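Side-chain contact in cleavage and polyadenylation specificity factor 100 KD subunit (Methanosarcina mazei, PDB 2XR1), which probably terminates archaeal transcription by cleaving nascent RNA as it leaves RNA polymerase, using a two-zinc metallo-beta-lactamase nuclease site: residues I309-D312 and Y313-T317. Residues are numbered along the deposited sequence; the frame is centred on the assembly and turned at random.
Sequences IPLD and YEEVT
Glu315 reaches across the turn it helps to close with an extended side chain, and its OE1 accepts the backbone N-H of Asp312, N to OE1 3.1 Å. The N-H approaches from above the carboxylate plane, about 47° out of it. With CG anti to the backbone N (chi1 -180°), the side chain spans the turn, bringing OE1 to 3.6 Å from Leu311 CA. This illustrates how a side chain can supplement backbone closure: Asp312 to Glu315 form a type II beta turn whose own bond, Glu315 N to Asp312 O, is weak at 3.4 Å. A water donates to both Asp312 O and Glu315 O, tying the two ends of the turn together a second time. Asp312 OD2 lies 4.3 Å from Glu315 OE1, a like-charged proximity that may raise the proton affinity of either group; Asp312 OD1 is bonded to the Tyr464 hydroxyl. Farther along, Leu311 and Thr317 meet tip to tip: Leu311 CD1 lies 3.6 Å from Thr317 OG1 and almost as close to its CG2, while Thr317 OG1 donates to Glu315 O. The side chain of Tyr313 leaves the backbone pointing away from 309-312, and its hydroxyl is hydrogen-bonded to Ser336 O. The turn thus links strand 308-310, paired with 266-268, to strand 317-320, paired with 323-329, joining edge strands of the two metallo-beta-lactamase sheets.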
ATOM      1  N   ILE B 309      -8.612  16.451  19.628  1.00 30.75           N
ATOM      2  CA  ILE B 309      -7.671  17.395  20.227  1.00 31.28           C
ATOM      3  C   ILE B 309      -7.447  18.609  19.324  1.00 30.13           C
ATOM      4  O   ILE B 309      -6.765  18.542  18.323  1.00 29.82           O
ATOM      5  CB  ILE B 309      -6.337  16.707  20.534  1.00 31.66           C
ATOM      6  CG1 ILE B 309      -6.564  15.434  21.368  1.00 32.53           C
ATOM      7  CG2 ILE B 309      -5.433  17.660  21.249  1.00 31.11           C
ATOM      8  CD1 ILE B 309      -5.350  14.535  21.447  1.00 32.83           C
ATOM      9  N   PRO B 310      -8.057  19.729  19.651  1.00 31.69           N
ATOM     10  CA  PRO B 310      -7.896  20.872  18.753  1.00 30.37           C
ATOM     11  C   PRO B 310      -6.542  21.484  18.843  1.00 30.05           C
ATOM     12  O   PRO B 310      -6.010  21.535  19.916  1.00 31.74           O
ATOM     13  CB  PRO B 310      -8.900  21.882  19.287  1.00 32.12           C
ATOM     14  CG  PRO B 310      -9.158  21.463  20.759  1.00 34.52           C
ATOM     15  CD  PRO B 310      -9.058  19.972  20.728  1.00 33.85           C
ATOM     16  N   LEU B 311      -6.023  21.980  17.725  1.00 28.58           N
ATOM     17  CA  LEU B 311      -4.790  22.727  17.665  1.00 28.17           C
ATOM     18  C   LEU B 311      -5.016  23.975  16.893  1.00 28.06           C
ATOM     19  O   LEU B 311      -5.664  23.951  15.841  1.00 27.55           O
ATOM     20  CB  LEU B 311      -3.749  21.931  16.922  1.00 27.59           C
ATOM     21  CG  LEU B 311      -3.572  20.485  17.351  1.00 27.47           C
ATOM     22  CD1 LEU B 311      -2.468  19.914  16.446  1.00 24.70           C
ATOM     23  CD2 LEU B 311      -3.256  20.394  18.840  1.00 25.79           C
ATOM     24  N   ASP B 312      -4.449  25.076  17.358  1.00 29.64           N
ATOM     25  CA  ASP B 312      -4.518  26.325  16.623  1.00 29.64           C
ATOM     26  C   ASP B 312      -3.493  26.379  15.476  1.00 28.89           C
ATOM     27  O   ASP B 312      -2.465  25.657  15.470  1.00 28.08           O
ATOM     28  CB  ASP B 312      -4.331  27.491  17.574  1.00 31.47           C
ATOM     29  CG  ASP B 312      -5.550  27.690  18.505  1.00 34.74           C
ATOM     30  OD1 ASP B 312      -6.609  28.129  18.030  1.00 37.82           O
ATOM     31  OD2 ASP B 312      -5.475  27.429  19.730  1.00 38.25           O
ATOM     32  N   TYR B 313      -3.774  27.240  14.492  1.00 28.45           N
ATOM     33  CA  TYR B 313      -2.789  27.535  13.471  1.00 27.88           C
ATOM     34  C   TYR B 313      -1.418  27.843  14.102  1.00 30.03           C
ATOM     35  O   TYR B 313      -1.329  28.513  15.167  1.00 30.97           O
ATOM     36  CB  TYR B 313      -3.214  28.736  12.659  1.00 27.71           C
ATOM     37  CG  TYR B 313      -4.464  28.585  11.847  1.00 26.29           C
ATOM     38  CD1 TYR B 313      -4.829  27.368  11.297  1.00 25.62           C
ATOM     39  CD2 TYR B 313      -5.251  29.682  11.556  1.00 25.44           C
ATOM     40  CE1 TYR B 313      -5.983  27.246  10.513  1.00 24.11           C
ATOM     41  CE2 TYR B 313      -6.369  29.562  10.764  1.00 25.88           C
ATOM     42  CZ  TYR B 313      -6.734  28.348  10.248  1.00 23.59           C
ATOM     43  OH  TYR B 313      -7.896  28.219   9.478  1.00 24.95           O
ATOM     44  N   GLU B 314      -0.365  27.387  13.411  1.00 30.47           N
ATOM     45  CA  GLU B 314       1.032  27.737  13.730  1.00 33.01           C
ATOM     46  C   GLU B 314       1.587  27.129  15.020  1.00 33.92           C
ATOM     47  O   GLU B 314       2.608  27.551  15.518  1.00 35.97           O
ATOM     48  CB  GLU B 314       1.236  29.259  13.753  1.00 34.47           C
ATOM     49  CG  GLU B 314       1.078  29.931  12.401  1.00 36.28           C
ATOM     50  CD  GLU B 314       1.568  31.396  12.408  1.00 43.75           C
ATOM     51  OE1 GLU B 314       2.134  31.894  13.446  1.00 48.53           O
ATOM     52  OE2 GLU B 314       1.376  32.063  11.369  1.00 45.90           O
ATOM     53  N   GLU B 315       0.924  26.114  15.528  1.00 33.34           N
ATOM     54  CA  GLU B 315       1.265  25.515  16.790  1.00 34.39           C
ATOM     55  C   GLU B 315       1.853  24.154  16.416  1.00 33.09           C
ATOM     56  O   GLU B 315       1.110  23.268  15.974  1.00 30.36           O
ATOM     57  CB  GLU B 315      -0.011  25.407  17.601  1.00 35.27           C
ATOM     58  CG  GLU B 315       0.076  24.815  18.979  1.00 40.38           C
ATOM     59  CD  GLU B 315      -1.211  25.098  19.793  1.00 46.77           C
ATOM     60  OE1 GLU B 315      -2.291  24.507  19.489  1.00 47.24           O
ATOM     61  OE2 GLU B 315      -1.141  25.939  20.723  1.00 50.87           O
ATOM     62  N   VAL B 316       3.188  24.041  16.541  1.00 33.42           N
ATOM     63  CA  VAL B 316       3.943  22.860  16.166  1.00 32.89           C
ATOM     64  C   VAL B 316       3.764  21.779  17.199  1.00 33.35           C
ATOM     65  O   VAL B 316       4.083  21.986  18.349  1.00 35.01           O
ATOM     66  CB  VAL B 316       5.473  23.140  16.071  1.00 34.32           C
ATOM     67  CG1 VAL B 316       6.194  21.910  15.587  1.00 33.00           C
ATOM     68  CG2 VAL B 316       5.745  24.318  15.156  1.00 34.08           C
ATOM     69  N   THR B 317       3.331  20.606  16.764  1.00 31.79           N
ATOM     70  CA  THR B 317       2.754  19.616  17.658  1.00 32.07           C
ATOM     71  C   THR B 317       3.315  18.237  17.340  1.00 31.71           C
ATOM     72  O   THR B 317       3.148  17.742  16.229  1.00 28.20           O
ATOM     73  CB  THR B 317       1.221  19.630  17.454  1.00 31.33           C
ATOM     74  OG1 THR B 317       0.754  20.965  17.663  1.00 32.07           O
ATOM     75  CG2 THR B 317       0.480  18.700  18.392  1.00 30.46           C
TER
HETATM   76  O   HOH W   1      -0.743  23.780  14.213  1.00 24.07           O